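Local coordinates for insect fatty acid binding protein (Manduca sexta, PDB 1MDC) that binds long-chain fatty acids one to one inside a beta-barrel and probably carries them through the cytoplasm, at residues L10-N15 with R127-A132; D17-S22 with V115-S120; D47-T52 with V62-G67. All blocks are in the same frame, centred on the assembly; numbering follows the deposited sequence.

Interaction 1 (L10-N15 with R127-A132). With PLM (palmitic acid), chain C.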
loop_
_atom_site.group_PDB
_atom_site.type_symbol
_atom_site.label_atom_id
_atom_site.label_comp_id
_atom_site.label_asym_id
_atom_site.label_seq_id
_atom_site.Cartn_x
_atom_site.Cartn_y
_atom_site.Cartn_z
ATOM N N LEU A 10 4.596 5.918 -8.727
ATOM C CA LEU A 10 3.537 6.871 -8.436
ATOM C C LEU A 10 3.499 8.068 -9.372
ATOM O O LEU A 10 4.516 8.736 -9.582
ATOM C CB LEU A 10 3.736 7.411 -6.995
ATOM C CG LEU A 10 2.615 8.378 -6.598
ATOM C CD1 LEU A 10 1.392 7.543 -6.099
ATOM C CD2 LEU A 10 3.151 9.147 -5.433
ATOM N N VAL A 11 2.316 8.345 -9.919
ATOM C CA VAL A 11 2.162 9.472 -10.811
ATOM C C VAL A 11 1.310 10.585 -10.218
ATOM O O VAL A 11 1.491 11.729 -10.561
ATOM C CB VAL A 11 1.826 9.155 -12.250
ATOM C CG1 VAL A 11 2.917 8.252 -12.755
ATOM C CG2 VAL A 11 0.549 8.437 -12.351
ATOM N N LYS A 12 0.385 10.269 -9.327
ATOM C CA LYS A 12 -0.477 11.296 -8.732
ATOM C C LYS A 12 -1.250 10.701 -7.568
ATOM O O LYS A 12 -1.383 9.482 -7.472
ATOM C CB LYS A 12 -1.470 11.673 -9.840
ATOM C CG LYS A 12 -2.761 12.369 -9.487
ATOM C CD LYS A 12 -3.665 12.524 -10.708
ATOM C CE LYS A 12 -5.102 12.204 -10.350
ATOM N NZ LYS A 12 -6.074 12.529 -11.408
ATOM N N GLN A 13 -1.763 11.534 -6.677
ATOM C CA GLN A 13 -2.526 11.003 -5.556
ATOM C C GLN A 13 -3.508 12.087 -5.118
ATOM O O GLN A 13 -3.219 13.271 -5.368
ATOM C CB GLN A 13 -1.625 10.560 -4.374
ATOM C CG GLN A 13 -0.692 11.647 -3.919
ATOM C CD GLN A 13 0.364 11.059 -3.034
ATOM O OE1 GLN A 13 0.426 9.858 -2.867
ATOM N NE2 GLN A 13 1.196 11.903 -2.446
ATOM N N GLU A 14 -4.633 11.687 -4.494
ATOM C CA GLU A 14 -5.649 12.612 -4.041
ATOM C C GLU A 14 -6.091 12.255 -2.643
ATOM O O GLU A 14 -6.242 11.075 -2.363
ATOM C CB GLU A 14 -6.903 12.434 -4.958
ATOM C CG GLU A 14 -6.541 12.673 -6.389
ATOM C CD GLU A 14 -7.660 12.415 -7.331
ATOM O OE1 GLU A 14 -8.071 11.179 -7.355
ATOM O OE2 GLU A 14 -8.121 13.276 -7.993
ATOM N N ASN A 15 -6.303 13.269 -1.786
ATOM C CA ASN A 15 -6.757 13.068 -0.410
ATOM C C ASN A 15 -5.852 12.208 0.444
ATOM O O ASN A 15 -6.287 11.688 1.470
ATOM C CB ASN A 15 -8.223 12.515 -0.371
ATOM C CG ASN A 15 -9.207 13.482 -1.011
ATOM O OD1 ASN A 15 -8.947 14.694 -1.107
ATOM N ND2 ASN A 15 -10.333 12.965 -1.471
ATOM N N ARG A 127 -6.808 8.311 -3.101
ATOM C CA ARG A 127 -6.429 7.558 -4.275
ATOM C C ARG A 127 -4.984 7.771 -4.600
ATOM O O ARG A 127 -4.480 8.874 -4.429
ATOM C CB ARG A 127 -7.185 8.099 -5.481
ATOM C CG ARG A 127 -8.545 7.475 -5.606
ATOM C CD ARG A 127 -8.480 6.273 -6.517
ATOM N NE ARG A 127 -9.716 5.563 -6.726
ATOM C CZ ARG A 127 -10.583 5.908 -7.669
ATOM N NH1 ARG A 127 -10.346 6.958 -8.428
ATOM N NH2 ARG A 127 -11.714 5.190 -7.833
ATOM N N ARG A 128 -4.327 6.709 -5.066
ATOM C CA ARG A 128 -2.931 6.771 -5.473
ATOM C C ARG A 128 -2.924 6.119 -6.848
ATOM O O ARG A 128 -3.416 5.016 -7.000
ATOM C CB ARG A 128 -1.882 6.181 -4.551
ATOM C CG ARG A 128 -2.030 6.738 -3.103
ATOM C CD ARG A 128 -0.895 6.188 -2.257
ATOM N NE ARG A 128 0.272 7.079 -2.199
ATOM C CZ ARG A 128 1.386 6.672 -1.593
ATOM N NH1 ARG A 128 1.482 5.452 -1.048
ATOM N NH2 ARG A 128 2.388 7.482 -1.534
ATOM N N TYR A 129 -2.412 6.834 -7.832
ATOM C CA TYR A 129 -2.336 6.402 -9.219
ATOM C C TYR A 129 -0.866 6.130 -9.588
ATOM O O TYR A 129 0.022 6.986 -9.439
ATOM C CB TYR A 129 -2.914 7.494 -10.162
ATOM C CG TYR A 129 -4.318 7.876 -9.790
ATOM C CD1 TYR A 129 -5.429 7.202 -10.308
ATOM C CD2 TYR A 129 -4.536 8.936 -8.910
ATOM C CE1 TYR A 129 -6.716 7.549 -9.963
ATOM C CE2 TYR A 129 -5.836 9.306 -8.553
ATOM C CZ TYR A 129 -6.914 8.638 -9.071
ATOM O OH TYR A 129 -8.179 9.004 -8.713
ATOM N N TYR A 130 -0.616 4.915 -10.081
ATOM C CA TYR A 130 0.730 4.536 -10.465
ATOM C C TYR A 130 0.724 4.073 -11.915
ATOM O O TYR A 130 -0.297 3.642 -12.430
ATOM C CB TYR A 130 1.097 3.328 -9.581
ATOM C CG TYR A 130 1.322 3.467 -8.072
ATOM C CD1 TYR A 130 0.255 3.634 -7.209
ATOM C CD2 TYR A 130 2.624 3.373 -7.565
ATOM C CE1 TYR A 130 0.494 3.741 -5.821
ATOM C CE2 TYR A 130 2.871 3.460 -6.196
ATOM C CZ TYR A 130 1.783 3.650 -5.342
ATOM O OH TYR A 130 2.007 3.710 -4.009
ATOM N N LYS A 131 1.868 4.174 -12.548
ATOM C CA LYS A 131 2.018 3.786 -13.919
ATOM C C LYS A 131 3.323 2.988 -14.136
ATOM O O LYS A 131 4.369 3.299 -13.580
ATOM C CB LYS A 131 2.034 5.151 -14.606
ATOM C CG LYS A 131 1.835 5.141 -16.078
ATOM C CD LYS A 131 0.408 5.380 -16.464
ATOM C CE LYS A 131 0.150 6.777 -16.967
ATOM N NZ LYS A 131 -1.283 7.116 -16.968
ATOM N N ALA A 132 3.252 1.943 -14.964
ATOM C CA ALA A 132 4.387 1.103 -15.306
ATOM C C ALA A 132 4.782 1.593 -16.685
ATOM O O ALA A 132 4.055 2.341 -17.324
ATOM C CB ALA A 132 4.011 -0.366 -15.330
ATOM O OXT ALA A 132 5.838 1.295 -17.187
HETATM C C1 PLM C . 0.021 1.953 -1.768
HETATM O O1 PLM C . 0.025 0.983 -2.546
HETATM O O2 PLM C . 0.228 3.119 -2.141
HETATM C C2 PLM C . -0.171 1.748 -0.248
HETATM C C3 PLM C . -0.216 3.026 0.620
HETATM C C4 PLM C . 1.154 3.296 1.304
HETATM C C5 PLM C . 1.172 2.891 2.792
HETATM C C6 PLM C . 1.187 4.116 3.723
HETATM C C7 PLM C . 0.726 3.665 5.102
HETATM C C8 PLM C . 0.984 4.645 6.237
HETATM C C9 PLM C . -0.343 4.713 6.995
HETATM C CA PLM C . -0.324 4.114 8.409
HETATM C CB PLM C . -1.418 3.042 8.537
HETATM C CC PLM C . -1.832 2.763 10.005
HETATM C CD PLM C . -2.886 1.614 10.105
HETATM C CE PLM C . -4.221 2.078 10.680
HETATM C CF PLM C . -4.817 3.128 9.744
HETATM C CG PLM C . -6.200 3.667 10.192
HETATM O O HOH W 1 3.775 10.157 -1.709
#
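Q13 and R128 lie side by side on the inner face of the barrel and point the same way. The Q13 amide and the R128 guanidinium are nearly coplanar, 24° apart. R128 NE gives a hydrogen bond to Q13 OE1 at 2.9 Å, nearly along the C=O axis and in the guanidinium plane. R128 NH2 adds a weak, longer bond to the same oxygen. A water accepts from Q13 NE2 and, weakly, from R128 NH2. The R128 chain bends at chi3 (94°), which turns NE aside from the line of CB, CG and CD, toward Q13 OE1. R128 NH1 donates to palmitate O2 at 2.9 Å, and Y130 OH gives that oxygen a second bond of 2.6 Å. Q40 NE2 also bonds the ligand. L10 CD1 sits over one face of the Y130 ring, offset toward the rim, 4.0 Å from the centroid, a CH-pi contact.

The other face of the sheet carries K12, E14, R127 and Y129. K12 runs alongside the Y129 ring, with CE 3.5 Å from Y129 CE2 and NZ in an off-centre cation-pi contact. Y129 OH donates to E14 OE1 at 2.6 Å, on the syn side but 32° out of the carboxylate plane, and accepts from R127 NH1.

The strands are antiparallel, with a classic beta bulge where V11 and K12 both face Y129. V11 N bonds Y129 O, and K12 N reaches it weakly. Q13 thus holds the guanidinium through NE, while NH1 is turned to the fatty acid, whose carboxylate would probably be stabilised as an anion by the nearby positive charge.

Interaction 2 (D17-S22 with V115-S120); sequences DGFLKS and VTITSS
F19 of helix 16-21 turns one ring face to I117 of strand 112-119. I117 CG2 stands over the centre of that ring, 3.8 Å from the centroid, in a CH-pi contact. The two side chains cross at about a right angle. S119 CB comes to the edge of the same ring, 3.8 Å from F19 CD1. F19 has CG anti to its backbone N (chi1 162°), which carries the ring out from the helix to the strand.

Next to the ring is a polar link. S119 OG donates to S22 OG at 3.0 Å, and S22 OG donates in turn to F19 O at 2.7 Å. One hydroxyl thus joins the strand to the carbonyl of the residue that makes the apolar contact. S22 OG lies between its backbone N and carbonyl carbon (chi1 88°), within reach of F19 O one turn back.

The helix belongs to the helix-turn-helix lid that covers one end of the barrel in fatty-acid binding proteins. Here it packs by side chains alone, and its axis stays 9.1 Å from that of the strand. F19 also touches the bound palmitate, so the same ring meets both the ligand and the strand.

Further out, W122 touches both F19 and S22, and A102 touches F19. N121 takes part from the turn: its N bonds S119 OG and its ND2 bonds S22 O. On the helix, K21 NZ makes a 2.6 Å salt bridge with D17 OD2. L20 packs on I30, L33 and V34 of helix 27-35.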
loop_
_atom_site.group_PDB
_atom_site.type_symbol
_atom_site.label_atom_id
_atom_site.label_comp_id
_atom_site.label_asym_id
_atom_site.label_seq_id
_atom_site.Cartn_x
_atom_site.Cartn_y
_atom_site.Cartn_z
ATOM N N ASP A 17 -3.197 13.202 2.147
ATOM C CA ASP A 17 -2.884 13.860 3.405
ATOM C C ASP A 17 -4.003 13.652 4.430
ATOM O O ASP A 17 -3.796 13.460 5.626
ATOM C CB ASP A 17 -2.675 15.357 3.101
ATOM C CG ASP A 17 -2.325 16.171 4.349
ATOM O OD1 ASP A 17 -1.041 16.226 4.583
ATOM O OD2 ASP A 17 -3.131 16.743 5.066
ATOM N N GLY A 18 -5.234 13.683 3.939
ATOM C CA GLY A 18 -6.416 13.501 4.762
ATOM C C GLY A 18 -6.430 12.150 5.375
ATOM O O GLY A 18 -6.739 11.977 6.550
ATOM N N PHE A 19 -6.077 11.168 4.563
ATOM C CA PHE A 19 -6.043 9.830 5.092
ATOM C C PHE A 19 -4.946 9.702 6.166
ATOM O O PHE A 19 -5.156 9.059 7.183
ATOM C CB PHE A 19 -5.692 8.756 3.963
ATOM C CG PHE A 19 -5.232 7.450 4.543
ATOM C CD1 PHE A 19 -6.127 6.581 5.157
ATOM C CD2 PHE A 19 -3.899 7.089 4.470
ATOM C CE1 PHE A 19 -5.699 5.370 5.688
ATOM C CE2 PHE A 19 -3.448 5.871 5.022
ATOM C CZ PHE A 19 -4.338 5.017 5.620
ATOM N N LEU A 20 -3.763 10.280 5.949
ATOM C CA LEU A 20 -2.698 10.146 6.939
ATOM C C LEU A 20 -3.041 10.826 8.255
ATOM O O LEU A 20 -2.629 10.382 9.332
ATOM C CB LEU A 20 -1.428 10.697 6.387
ATOM C CG LEU A 20 -0.925 9.874 5.185
ATOM C CD1 LEU A 20 0.200 10.610 4.526
ATOM C CD2 LEU A 20 -0.410 8.525 5.616
ATOM N N LYS A 21 -3.809 11.913 8.168
ATOM C CA LYS A 21 -4.209 12.631 9.381
ATOM C C LYS A 21 -5.109 11.734 10.214
ATOM O O LYS A 21 -5.023 11.632 11.423
ATOM C CB LYS A 21 -4.892 13.989 9.139
ATOM C CG LYS A 21 -3.899 15.049 8.641
ATOM C CD LYS A 21 -4.663 16.239 8.071
ATOM C CE LYS A 21 -3.850 17.469 7.827
ATOM N NZ LYS A 21 -4.446 18.246 6.732
ATOM N N SER A 22 -5.995 11.047 9.541
ATOM C CA SER A 22 -6.915 10.154 10.207
ATOM C C SER A 22 -6.204 8.993 10.855
ATOM O O SER A 22 -6.790 8.261 11.660
ATOM C CB SER A 22 -7.959 9.655 9.191
ATOM O OG SER A 22 -7.463 8.441 8.520
ATOM N N VAL A 115 -4.983 2.688 -6.560
ATOM C CA VAL A 115 -5.125 2.222 -5.201
ATOM C C VAL A 115 -6.164 3.117 -4.537
ATOM O O VAL A 115 -6.015 4.329 -4.563
ATOM C CB VAL A 115 -3.798 2.373 -4.406
ATOM C CG1 VAL A 115 -4.006 1.856 -2.963
ATOM C CG2 VAL A 115 -2.660 1.497 -5.000
ATOM N N THR A 116 -7.204 2.518 -3.983
ATOM C CA THR A 116 -8.261 3.254 -3.331
ATOM C C THR A 116 -8.074 2.943 -1.865
ATOM O O THR A 116 -8.025 1.785 -1.498
ATOM C CB THR A 116 -9.595 2.720 -3.794
ATOM O OG1 THR A 116 -9.571 2.932 -5.208
ATOM C CG2 THR A 116 -10.703 3.618 -3.189
ATOM N N ILE A 117 -7.977 3.975 -1.039
ATOM C CA ILE A 117 -7.776 3.778 0.371
ATOM C C ILE A 117 -8.876 4.334 1.224
ATOM O O ILE A 117 -9.275 5.476 1.023
ATOM C CB ILE A 117 -6.534 4.668 0.613
ATOM C CG1 ILE A 117 -5.341 4.197 -0.248
ATOM C CG2 ILE A 117 -6.200 4.490 2.074
ATOM C CD1 ILE A 117 -4.077 5.065 -0.142
ATOM N N THR A 118 -9.353 3.518 2.161
ATOM C CA THR A 118 -10.409 3.895 3.089
ATOM C C THR A 118 -9.875 3.656 4.509
ATOM O O THR A 118 -8.975 2.832 4.704
ATOM C CB THR A 118 -11.737 3.262 2.806
ATOM O OG1 THR A 118 -11.553 1.880 2.663
ATOM C CG2 THR A 118 -12.382 3.865 1.554
ATOM N N SER A 119 -10.394 4.380 5.514
ATOM C CA SER A 119 -9.925 4.250 6.903
ATOM C C SER A 119 -11.077 4.166 7.884
ATOM O O SER A 119 -12.161 4.665 7.612
ATOM C CB SER A 119 -9.282 5.622 7.107
ATOM O OG SER A 119 -9.193 6.015 8.424
ATOM N N SER A 120 -10.884 3.550 9.029
ATOM C CA SER A 120 -12.006 3.482 9.944
ATOM C C SER A 120 -12.171 4.804 10.708
ATOM O O SER A 120 -13.127 4.975 11.457
ATOM C CB SER A 120 -11.829 2.338 10.952
ATOM O OG SER A 120 -10.599 2.541 11.629
#

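Interaction 3 (D47-T52 with V62-G67). Unlike the reference sequence in segment 47-52: N51 (reference Ile).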
loop_
_atom_site.group_PDB
_atom_site.type_symbol
_atom_site.label_atom_id
_atom_site.label_comp_id
_atom_site.label_asym_id
_atom_site.label_seq_id
_atom_site.Cartn_x
_atom_site.Cartn_y
_atom_site.Cartn_z
ATOM N N ASP A 47 3.556 -20.730 -4.193
ATOM C CA ASP A 47 2.862 -20.711 -2.934
ATOM C C ASP A 47 2.737 -19.297 -2.316
ATOM O O ASP A 47 1.787 -19.009 -1.593
ATOM C CB ASP A 47 3.665 -21.722 -2.046
ATOM C CG ASP A 47 3.474 -23.239 -2.371
ATOM O OD1 ASP A 47 3.129 -23.543 -3.630
ATOM O OD2 ASP A 47 3.638 -24.117 -1.520
ATOM N N SER A 48 3.686 -18.394 -2.592
ATOM C CA SER A 48 3.637 -17.051 -2.030
ATOM C C SER A 48 3.883 -15.953 -3.064
ATOM O O SER A 48 4.225 -16.189 -4.211
ATOM C CB SER A 48 4.744 -17.041 -0.935
ATOM O OG SER A 48 6.012 -16.830 -1.534
ATOM N N TYR A 49 3.702 -14.723 -2.658
ATOM C CA TYR A 49 3.927 -13.607 -3.543
ATOM C C TYR A 49 4.987 -12.762 -2.839
ATOM O O TYR A 49 5.169 -12.911 -1.624
ATOM C CB TYR A 49 2.648 -12.749 -3.647
ATOM C CG TYR A 49 1.481 -13.452 -4.336
ATOM C CD1 TYR A 49 1.357 -13.394 -5.705
ATOM C CD2 TYR A 49 0.565 -14.192 -3.556
ATOM C CE1 TYR A 49 0.260 -14.040 -6.326
ATOM C CE2 TYR A 49 -0.502 -14.839 -4.162
ATOM C CZ TYR A 49 -0.637 -14.755 -5.561
ATOM O OH TYR A 49 -1.713 -15.390 -6.154
ATOM N N SER A 50 5.655 -11.899 -3.604
ATOM C CA SER A 50 6.693 -11.009 -3.090
ATOM C C SER A 50 6.392 -9.606 -3.580
ATOM O O SER A 50 6.021 -9.435 -4.734
ATOM C CB SER A 50 8.090 -11.248 -3.720
ATOM O OG SER A 50 8.632 -12.440 -3.239
ATOM N N ASN A 51 6.566 -8.610 -2.718
ATOM C CA ASN A 51 6.334 -7.226 -3.082
ATOM C C ASN A 51 7.601 -6.458 -2.782
ATOM O O ASN A 51 8.092 -6.486 -1.656
ATOM C CB ASN A 51 5.163 -6.728 -2.186
ATOM C CG ASN A 51 4.638 -5.354 -2.387
ATOM O OD1 ASN A 51 4.042 -4.749 -1.465
ATOM N ND2 ASN A 51 4.822 -4.870 -3.589
ATOM N N THR A 52 8.141 -5.796 -3.791
ATOM C CA THR A 52 9.349 -5.017 -3.625
ATOM C C THR A 52 8.942 -3.555 -3.746
ATOM O O THR A 52 8.331 -3.173 -4.737
ATOM C CB THR A 52 10.403 -5.252 -4.711
ATOM O OG1 THR A 52 10.888 -6.556 -4.596
ATOM C CG2 THR A 52 11.537 -4.230 -4.484
ATOM N N VAL A 62 9.183 -8.031 0.672
ATOM C CA VAL A 62 8.479 -8.871 1.644
ATOM C C VAL A 62 7.621 -9.941 0.952
ATOM O O VAL A 62 7.032 -9.692 -0.098
ATOM C CB VAL A 62 7.597 -7.946 2.446
ATOM C CG1 VAL A 62 6.912 -8.754 3.511
ATOM C CG2 VAL A 62 8.533 -6.903 3.060
ATOM N N SER A 63 7.549 -11.143 1.528
ATOM C CA SER A 63 6.767 -12.241 0.945
ATOM C C SER A 63 5.557 -12.511 1.801
ATOM O O SER A 63 5.576 -12.290 3.032
ATOM C CB SER A 63 7.512 -13.622 0.891
ATOM O OG SER A 63 8.686 -13.426 0.174
ATOM N N PHE A 64 4.511 -13.011 1.148
ATOM C CA PHE A 64 3.302 -13.312 1.886
ATOM C C PHE A 64 2.469 -14.290 1.107
ATOM O O PHE A 64 2.744 -14.506 -0.070
ATOM C CB PHE A 64 2.365 -12.024 2.101
ATOM C CG PHE A 64 2.097 -11.262 0.840
ATOM C CD1 PHE A 64 1.011 -11.574 0.047
ATOM C CD2 PHE A 64 2.943 -10.209 0.463
ATOM C CE1 PHE A 64 0.761 -10.865 -1.151
ATOM C CE2 PHE A 64 2.724 -9.516 -0.716
ATOM C CZ PHE A 64 1.621 -9.860 -1.525
ATOM N N LYS A 65 1.477 -14.845 1.812
ATOM C CA LYS A 65 0.486 -15.795 1.302
ATOM C C LYS A 65 -0.865 -15.109 1.376
ATOM O O LYS A 65 -1.149 -14.437 2.353
ATOM C CB LYS A 65 0.280 -17.152 1.985
ATOM C CG LYS A 65 1.618 -17.827 2.148
ATOM C CD LYS A 65 1.597 -19.276 2.618
ATOM C CE LYS A 65 3.022 -19.800 2.809
ATOM N NZ LYS A 65 3.510 -20.656 1.736
ATOM N N SER A 66 -1.688 -15.287 0.351
ATOM C CA SER A 66 -3.013 -14.691 0.328
ATOM C C SER A 66 -3.882 -15.220 1.467
ATOM O O SER A 66 -3.969 -16.414 1.678
ATOM C CB SER A 66 -3.657 -14.913 -1.038
ATOM O OG SER A 66 -4.931 -14.317 -1.111
ATOM N N GLY A 67 -4.532 -14.353 2.238
ATOM C CA GLY A 67 -5.381 -14.826 3.320
ATOM C C GLY A 67 -4.718 -15.043 4.671
ATOM O O GLY A 67 -5.376 -15.430 5.633
HETATM O O HOH W 2 -1.131 -17.412 -1.533
HETATM O O HOH W 3 7.647 -15.065 -2.644
#
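Y49 and F64 carry this contact on the inner face of the sheet. Their rings are near parallel, with planes at 25°, but slid apart. The centroids are 6.0 Å from each other and the rings barely overlap. It is Y49 CB that lies over one face of the F64 ring, 3.7 Å from F64 CE1, in a CH-pi contact. N51 CB meets the ring at its edge, 4.0 Å from F64 CE2. F64 CG lies between the backbone N and the carbonyl carbon (chi1 50°), a position from which the ring can reach strand 48-54. Y84 stacks on F64, and V86 touches both F64 and Y49. An alanine at F64 would probably open a gap beneath Y49 CB and beside N51 CB, and leave Y84 without its stacking partner.

On the other face S50 and S63 form a non-hydrogen-bonded pair. Their hydroxyls, S50 OG and S63 OG, are 3.6 Å apart and share a water. That water is 2.6 Å from S48 OG and 2.9 Å from S50 OG, while its bond to S63 OG is weak.

The backbones pair as an antiparallel beta hairpin. Y49 N bonds F64 O at 2.8 Å. F64 N bonds Y49 O in return, and N51 and V62 exchange a similar pair. N51 replaces the isoleucine of the reference sequence, and its side chain lies near Q40 of the ligand site. The F64 side is therefore held mainly by carbon contacts to the buried F64 ring, with the N51 amide near the ligand site, and the serine side is bridged by water.

Overall arrangement
Interactions 1 and 2 are partly buried, while interaction 3 is a surface contact with F64 as its one buried residue. Interactions 1 and 2 touch. Their strands 122-131 and 112-119 are neighbours in the sheet, where R128 O probably bonds V115 N, and helix 16-21 follows strand 8-14 directly. Interaction 3 lies across the chain's centre, 23 and 24 Å from the other two between centres. Interactions 1 and 3 join neighbouring strands through the backbone; interaction 2 joins helix to strand by side chains only. Interaction 1 adds charged and ligand-binding groups to its backbone bonds. Interaction 2 uses one ring and two hydroxyls, interaction 3 a CH-pi contact and a shared water.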